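Local structure of GMP reductase (6JIG) at residues E90-Q95 with S222-G227. The protein probably catalyses the NADPH-dependent deamination of GMP to IMP, and binds guanine nucleotides at its regulatory CBS domain. The protein carries 1 engineered substitution. Sequence-based numbering, arbitrary orientation.
Sequences EVKRAQ and SLDSRG. With 5GP (guanosine-5'-monophosphate), chain C.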
# COMPACT_ATOMS: atom_id res chain seq x y z
N GLU A 90 -40.36 14.97 -22.69
CA GLU A 90 -39.70 16.04 -21.94
C GLU A 90 -38.55 16.64 -22.73
O GLU A 90 -38.34 17.86 -22.70
CB GLU A 90 -39.20 15.52 -20.59
CG GLU A 90 -40.33 15.23 -19.61
CD GLU A 90 -39.83 14.92 -18.21
OE1 GLU A 90 -38.87 15.58 -17.77
OE2 GLU A 90 -40.41 14.02 -17.56
N VAL A 91 -37.79 15.80 -23.44
CA VAL A 91 -36.72 16.33 -24.28
C VAL A 91 -37.30 17.26 -25.34
O VAL A 91 -36.77 18.34 -25.60
CB VAL A 91 -35.92 15.18 -24.93
CG1 VAL A 91 -34.88 15.76 -25.90
CG2 VAL A 91 -35.23 14.33 -23.85
N LYS A 92 -38.39 16.83 -25.98
CA LYS A 92 -39.01 17.64 -27.03
C LYS A 92 -39.57 18.94 -26.49
O LYS A 92 -39.66 19.93 -27.21
CB LYS A 92 -40.10 16.83 -27.72
CG LYS A 92 -39.55 15.73 -28.61
CD LYS A 92 -38.49 16.31 -29.56
CE LYS A 92 -38.12 15.34 -30.69
NZ LYS A 92 -37.12 16.02 -31.60
N ARG A 93 -39.92 18.95 -25.20
CA ARG A 93 -40.51 20.12 -24.56
C ARG A 93 -39.46 21.13 -24.10
O ARG A 93 -39.83 22.26 -23.75
CB ARG A 93 -41.38 19.63 -23.39
CG ARG A 93 -42.54 20.52 -23.03
CD ARG A 93 -43.72 20.40 -23.98
NE ARG A 93 -44.65 21.50 -23.74
CZ ARG A 93 -45.96 21.47 -23.98
NH1 ARG A 93 -46.54 20.39 -24.47
NH2 ARG A 93 -46.68 22.54 -23.71
N ALA A 94 -38.17 20.78 -24.16
CA ALA A 94 -37.14 21.67 -23.64
C ALA A 94 -37.12 23.01 -24.36
O ALA A 94 -36.89 24.06 -23.74
CB ALA A 94 -35.77 21.00 -23.74
N GLN A 95 -37.31 23.00 -25.68
CA GLN A 95 -37.37 24.22 -26.47
C GLN A 95 -38.09 23.91 -27.78
O GLN A 95 -38.23 22.75 -28.16
CB GLN A 95 -35.97 24.79 -26.74
CG GLN A 95 -35.04 23.82 -27.45
CD GLN A 95 -33.60 24.23 -27.29
OE1 GLN A 95 -33.03 24.14 -26.20
NE2 GLN A 95 -33.00 24.71 -28.38
N SER A 222 -28.63 20.45 -32.23
CA SER A 222 -29.27 19.43 -33.07
C SER A 222 -30.78 19.57 -32.95
O SER A 222 -31.35 19.26 -31.90
CB SER A 222 -28.82 18.04 -32.64
OG SER A 222 -27.42 18.01 -32.43
N LEU A 223 -31.43 19.99 -34.03
CA LEU A 223 -32.85 20.35 -34.02
C LEU A 223 -33.63 19.51 -35.03
O LEU A 223 -33.12 19.19 -36.11
CB LEU A 223 -33.03 21.85 -34.37
CG LEU A 223 -32.32 22.82 -33.42
CD1 LEU A 223 -32.58 24.29 -33.78
CD2 LEU A 223 -32.76 22.53 -31.97
N ASP A 224 -34.88 19.18 -34.68
CA ASP A 224 -35.81 18.64 -35.67
C ASP A 224 -36.45 19.79 -36.46
O ASP A 224 -36.10 20.96 -36.28
CB ASP A 224 -36.86 17.74 -35.01
CG ASP A 224 -37.83 18.49 -34.07
OD1 ASP A 224 -37.95 19.73 -34.14
OD2 ASP A 224 -38.48 17.81 -33.24
N SER A 225 -37.39 19.45 -37.34
CA SER A 225 -37.95 20.46 -38.25
C SER A 225 -38.79 21.50 -37.52
O SER A 225 -39.06 22.57 -38.09
CB SER A 225 -38.80 19.79 -39.33
OG SER A 225 -39.93 19.12 -38.78
N ARG A 226 -39.20 21.23 -36.29
CA ARG A 226 -39.98 22.17 -35.49
C ARG A 226 -39.11 23.02 -34.57
O ARG A 226 -39.64 23.81 -33.78
CB ARG A 226 -41.04 21.41 -34.70
CG ARG A 226 -42.09 20.74 -35.61
CD ARG A 226 -42.92 19.68 -34.90
NE ARG A 226 -43.45 20.18 -33.64
CZ ARG A 226 -44.28 19.52 -32.85
NH1 ARG A 226 -44.70 18.31 -33.19
NH2 ARG A 226 -44.69 20.06 -31.71
N GLY A 227 -37.79 22.89 -34.67
CA GLY A 227 -36.91 23.61 -33.78
C GLY A 227 -36.77 23.01 -32.40
O GLY A 227 -36.26 23.67 -31.50
P 5GP C . -39.08 30.73 -19.99
O1P 5GP C . -38.54 32.03 -20.54
O2P 5GP C . -40.55 30.50 -20.23
O3P 5GP C . -38.49 30.25 -18.67
O5' 5GP C . -38.54 29.64 -21.00
C5' 5GP C . -39.49 28.91 -21.74
C4' 5GP C . -38.91 27.65 -22.29
O4' 5GP C . -39.82 26.56 -21.96
C3' 5GP C . -38.81 27.69 -23.82
O3' 5GP C . -37.67 26.96 -24.27
C2' 5GP C . -40.11 27.01 -24.24
O2' 5GP C . -40.11 26.46 -25.54
C1' 5GP C . -40.27 25.95 -23.15
N9 5GP C . -41.66 25.53 -23.00
C8 5GP C . -42.12 24.31 -23.31
N7 5GP C . -43.45 24.27 -23.12
C5 5GP C . -43.84 25.50 -22.70
C6 5GP C . -45.08 26.03 -22.36
O6 5GP C . -46.10 25.32 -22.41
N1 5GP C . -45.16 27.31 -21.97
C2 5GP C . -44.07 28.08 -21.90
N2 5GP C . -44.21 29.37 -21.50
N3 5GP C . -42.83 27.59 -22.22
C4 5GP C . -42.71 26.30 -22.63
O HOH W 1 -34.24 25.52 -30.49
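Lys92 NZ meets Asp224 OD2 at 2.8 Å in a salt bridge, approaching from above the carboxylate plane, 43° out of it. The lysine chain bends at chi2 (-50°) and then runs extended, which carries the ammonium to the loop. NZ also binds Asp254 and the carbonyl of Leu229, while Asp224 OD2 pairs with Arg228, so this is one link in a charge network. The other Asp224 oxygen, OD1, takes Arg226 N at 2.9 Å, an Asx turn laid over the type I turn from Asp224 to Gly227, whose closing bond is Gly227 N to Asp224 O. Gly227 has a positive phi, a backbone that suits glycine. A water bridges the segments, accepting from Gln95 NE2 (2.6 Å) and donating to Gly227 O (2.9 Å); Gln95 OE1 is held by Arg68. Arg93 meets the Hoogsteen edge of the regulatory GMP, NE donating to GMP N7 (3.1 Å, 164°) and NH2 to GMP O6 (3.1 Å), in a site completed by Arg103, Ser210 and Asp211. The contact thus joins the C-terminal part of helix 81-93 and the residues following it, packed on helix 60-68, to the loop between helix 209-216 and barrel strand 232-235, where the catalytic barrel meets the CBS domain.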